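Local coordinates for putative methyltransferase protein (Bacteroides fragilis, PDB 5BP9), which binds S-adenosyl-L-homocysteine and probably acts as an S-adenosylmethionine-dependent methyltransferase, at residues Met90-Leu93 and Glu94-Leu98; Tyr245-Phe248 and Gln249-Ser252. All coordinates share one frame; numbering follows the deposited sequence.

In the fold
Both interactions are local and lie at the N-terminal starts of helices. Interaction 1 comes first along the chain, at the start of helix 92-100. Interaction 2 follows much later, where the loop after strand 236-244 runs into helix 248-257. Their centres are about 19 Å apart, and their nearest atoms about 10 Å, without touching. Both helices pack on the mixed seven-stranded sheet, whose order 3-2-1-4-5-7-6 is that of the Rossmann-like class I methyltransferase fold. Side chains of both reach strands 260-267 and 272-279. Interaction 1 stands close to the bound S-adenosyl-L-homocysteine through E94. Interaction 2 lies away from the known sites and joins strand 236-244, through a short loop, to a helix packed on the mixed sheet.

Interaction 1. Residues Met90-Leu93 and Glu94-Leu98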
loop_
_atom_site.group_PDB
_atom_site.type_symbol
_atom_site.label_atom_id
_atom_site.label_comp_id
_atom_site.label_asym_id
_atom_site.label_seq_id
_atom_site.Cartn_x
_atom_site.Cartn_y
_atom_site.Cartn_z
HETATM N N MSE A 90 12.699 9.234 0.795
HETATM C CA MSE A 90 11.312 8.884 1.044
HETATM C C MSE A 90 10.675 9.906 1.912
HETATM O O MSE A 90 11.366 10.590 2.665
HETATM C CB MSE A 90 11.192 7.604 1.811
HETATM C CG MSE A 90 11.461 6.462 0.889
HETATM SE SE MSE A 90 11.535 5.092 2.221
HETATM C CE MSE A 90 12.257 3.940 0.800
ATOM N N PRO A 91 9.339 10.001 1.827
ATOM C CA PRO A 91 8.671 10.982 2.680
ATOM C C PRO A 91 8.680 10.663 4.174
ATOM O O PRO A 91 8.907 9.521 4.556
ATOM C CB PRO A 91 7.250 11.063 2.115
ATOM C CG PRO A 91 7.046 9.865 1.307
ATOM C CD PRO A 91 8.380 9.387 0.861
ATOM N N LEU A 92 8.461 11.697 4.985
ATOM C CA LEU A 92 8.518 11.608 6.442
ATOM C C LEU A 92 7.826 10.383 7.028
ATOM O O LEU A 92 8.405 9.660 7.836
ATOM C CB LEU A 92 7.901 12.864 7.044
ATOM C CG LEU A 92 7.815 12.923 8.565
ATOM C CD1 LEU A 92 9.218 12.933 9.164
ATOM C CD2 LEU A 92 7.024 14.149 8.995
ATOM N N LEU A 93 6.586 10.144 6.623
ATOM C CA LEU A 93 5.828 9.069 7.263
ATOM C C LEU A 93 6.405 7.707 6.932
ATOM O O LEU A 93 6.401 6.802 7.789
ATOM C CB LEU A 93 4.351 9.144 6.912
ATOM C CG LEU A 93 3.645 10.459 7.299
ATOM C CD1 LEU A 93 2.188 10.400 6.853
ATOM C CD2 LEU A 93 3.730 10.741 8.784
ATOM N N GLU A 94 6.922 7.570 5.724
ATOM C CA GLU A 94 7.534 6.322 5.291
ATOM C C GLU A 94 8.874 6.094 5.982
ATOM O O GLU A 94 9.142 4.985 6.459
ATOM C CB GLU A 94 7.673 6.271 3.768
ATOM C CG GLU A 94 6.318 6.300 3.063
ATOM C CD GLU A 94 6.436 6.351 1.560
ATOM O OE1 GLU A 94 7.500 5.993 1.027
ATOM O OE2 GLU A 94 5.449 6.768 0.908
ATOM N N ARG A 95 9.694 7.143 6.065
ATOM C CA ARG A 95 10.971 7.051 6.770
ATOM C C ARG A 95 10.752 6.646 8.221
ATOM O O ARG A 95 11.497 5.819 8.771
ATOM C CB ARG A 95 11.743 8.387 6.706
ATOM C CG ARG A 95 12.151 8.831 5.316
ATOM C CD ARG A 95 13.139 9.997 5.368
ATOM N NE ARG A 95 12.670 11.146 6.165
ATOM C CZ ARG A 95 12.061 12.245 5.695
ATOM N NH1 ARG A 95 11.775 12.397 4.402
ATOM N NH2 ARG A 95 11.712 13.210 6.542
ATOM N N THR A 96 9.720 7.227 8.840
ATOM C CA THR A 96 9.400 6.984 10.233
ATOM C C THR A 96 9.038 5.514 10.422
ATOM O O THR A 96 9.516 4.843 11.332
ATOM C CB THR A 96 8.233 7.892 10.700
ATOM O OG1 THR A 96 8.619 9.273 10.555
ATOM C CG2 THR A 96 7.853 7.601 12.155
ATOM N N ALA A 97 8.193 5.006 9.536
ATOM C CA ALA A 97 7.813 3.603 9.591
ATOM C C ALA A 97 8.971 2.621 9.400
ATOM O O ALA A 97 9.071 1.665 10.152
ATOM C CB ALA A 97 6.699 3.334 8.581
ATOM N N LEU A 98 9.835 2.844 8.408
ATOM C CA LEU A 98 10.971 1.962 8.187
ATOM C C LEU A 98 11.905 1.886 9.378
ATOM O O LEU A 98 12.345 0.804 9.742
ATOM C CB LEU A 98 11.766 2.342 6.922
ATOM C CG LEU A 98 11.018 2.321 5.591
ATOM C CD1 LEU A 98 12.017 2.436 4.454
ATOM C CD2 LEU A 98 10.124 1.097 5.408
#
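The guanidinium of R95 folds back over the first turn of helix 92-100. One face is covered by L92, whose CA sits 3.5 Å above its plane, displaced from the middle of the group. At the edge is the carbonyl oxygen of M90. R95 NH1 donates to M90 O at 2.5 Å, an unusually short distance whose exact value is doubtful. A bend at chi3 (-54°) turns the R95 chain back to this carbonyl. The side chain of L92 crosses that of R95 at about a right angle, with L92 CD1 3.6 Å from R95 NH2.

P91 holds the N-cap position, and its O accepts from R95 N. The P91 ring lies against the E94 carboxylate, with P91 CG 3.5 Å from E94 OE2. M90, present as selenomethionine, extends its chain to L98, where M90 SE meets L98 CD1 at 3.5 Å.

T96 grips L92 O twice, through OG1 at 2.8 Å and N at 2.9 Å, from opposite faces of the carbonyl plane. T96 OG1 also bonds to K266. E94 OE1 forms a salt bridge with R85, a residue that binds S-adenosyl-L-homocysteine, and a hydrogen bond with H115. Through E94 the helix start is tied to the S-adenosyl-L-homocysteine site, and these bonds are consistent with E94 being a second-shell residue that positions R85.

Interaction 2. Residues Tyr245-Phe248 and Gln249-Ser252; sequences YIDF and QTLS
D247 CG stands between its own backbone N and carbonyl carbon (chi1 71°), which turns the carboxylate onto T250. The chi1 of T250 (-59°) sets OG1 beside its own backbone N, so the hydroxyl and the N-H face the same carboxylate. T250 OG1 donates to D247 OD1 at 2.6 Å, on the syn side. T250 N donates to D247 OD2 at 2.9 Å, from above the carboxylate plane. D247 is the N-cap residue of helix 248-257, and this second bond is its capping bond. Each carboxylate oxygen is thus used, and the helix start would probably favour the negative charge.

The backbone closes the first turns, with L251 N to D247 O at 3.0 Å and S252 N to F248 O at 2.8 Å. I246 CD1 rests on T250 CG2 at 3.8 Å and also against L251. S252 CB lies over one face of the F248 ring, 4.2 Å from F248 CE2. Q249 NE2 sits at the ring's edge, in its plane, with ring and amide planes 66° apart.

D247 OD1 has a further partner in Y223 OH. The backbone N and O of I246 are hydrogen-bonded to S201 OG and Y273 OH. F248 packs on strands 260-267 and 272-279, and L251 on strand 272-279, which seats the helix against the mixed sheet.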
loop_
_atom_site.group_PDB
_atom_site.type_symbol
_atom_site.label_atom_id
_atom_site.label_comp_id
_atom_site.label_asym_id
_atom_site.label_seq_id
_atom_site.Cartn_x
_atom_site.Cartn_y
_atom_site.Cartn_z
ATOM N N TYR A 245 -8.875 5.572 1.081
ATOM C CA TYR A 245 -8.230 6.520 2.001
ATOM C C TYR A 245 -9.088 6.558 3.252
ATOM O O TYR A 245 -10.298 6.474 3.158
ATOM C CB TYR A 245 -8.146 7.926 1.383
ATOM C CG TYR A 245 -7.287 7.993 0.152
ATOM C CD1 TYR A 245 -7.774 7.547 -1.073
ATOM C CD2 TYR A 245 -6.005 8.489 0.207
ATOM C CE1 TYR A 245 -6.987 7.571 -2.209
ATOM C CE2 TYR A 245 -5.204 8.528 -0.932
ATOM C CZ TYR A 245 -5.699 8.066 -2.138
ATOM O OH TYR A 245 -4.909 8.090 -3.281
ATOM N N ILE A 246 -8.467 6.637 4.419
ATOM C CA ILE A 246 -9.237 6.548 5.651
ATOM C C ILE A 246 -8.641 7.502 6.680
ATOM O O ILE A 246 -7.419 7.534 6.913
ATOM C CB ILE A 246 -9.320 5.086 6.150
ATOM C CG1 ILE A 246 -10.301 4.945 7.318
ATOM C CG2 ILE A 246 -7.938 4.542 6.527
ATOM C CD1 ILE A 246 -10.623 3.511 7.663
ATOM N N ASP A 247 -9.511 8.314 7.270
ATOM C CA ASP A 247 -9.086 9.197 8.380
ATOM C C ASP A 247 -8.837 8.397 9.649
ATOM O O ASP A 247 -9.379 7.286 9.807
ATOM C CB ASP A 247 -10.140 10.301 8.603
ATOM C CG ASP A 247 -11.403 9.776 9.210
ATOM O OD1 ASP A 247 -12.290 9.358 8.467
ATOM O OD2 ASP A 247 -11.489 9.712 10.452
ATOM N N PHE A 248 -8.028 8.955 10.559
ATOM C CA PHE A 248 -7.617 8.190 11.740
ATOM C C PHE A 248 -8.801 7.756 12.627
ATOM O O PHE A 248 -8.807 6.627 13.147
ATOM C CB PHE A 248 -6.585 8.947 12.606
ATOM C CG PHE A 248 -6.173 8.161 13.829
ATOM C CD1 PHE A 248 -5.260 7.120 13.716
ATOM C CD2 PHE A 248 -6.779 8.374 15.056
ATOM C CE1 PHE A 248 -4.910 6.362 14.813
ATOM C CE2 PHE A 248 -6.442 7.613 16.152
ATOM C CZ PHE A 248 -5.513 6.606 16.035
ATOM N N GLN A 249 -9.800 8.622 12.813
ATOM C CA GLN A 249 -10.910 8.249 13.695
ATOM C C GLN A 249 -11.710 7.095 13.102
ATOM O O GLN A 249 -12.142 6.175 13.822
ATOM C CB GLN A 249 -11.844 9.413 14.031
ATOM C CG GLN A 249 -11.199 10.474 14.901
ATOM C CD GLN A 249 -10.164 11.281 14.140
ATOM O OE1 GLN A 249 -10.429 11.736 13.029
ATOM N NE2 GLN A 249 -8.974 11.422 14.700
ATOM N N THR A 250 -11.911 7.137 11.776
ATOM C CA THR A 250 -12.618 6.039 11.124
ATOM C C THR A 250 -11.795 4.736 11.249
ATOM O O THR A 250 -12.342 3.672 11.538
ATOM C CB THR A 250 -12.977 6.388 9.660
ATOM O OG1 THR A 250 -13.794 7.563 9.655
ATOM C CG2 THR A 250 -13.760 5.241 8.973
ATOM N N LEU A 251 -10.488 4.839 11.033
ATOM C CA LEU A 251 -9.605 3.679 11.158
ATOM C C LEU A 251 -9.665 3.092 12.570
ATOM O O LEU A 251 -9.796 1.877 12.739
ATOM C CB LEU A 251 -8.172 4.035 10.796
ATOM C CG LEU A 251 -7.119 2.943 10.967
ATOM C CD1 LEU A 251 -7.374 1.782 10.015
ATOM C CD2 LEU A 251 -5.745 3.495 10.695
ATOM N N SER A 252 -9.588 3.967 13.575
ATOM C CA SER A 252 -9.650 3.532 14.964
ATOM C C SER A 252 -10.957 2.787 15.289
ATOM O O SER A 252 -10.936 1.738 15.990
ATOM C CB SER A 252 -9.465 4.737 15.887
ATOM O OG SER A 252 -9.405 4.321 17.230
#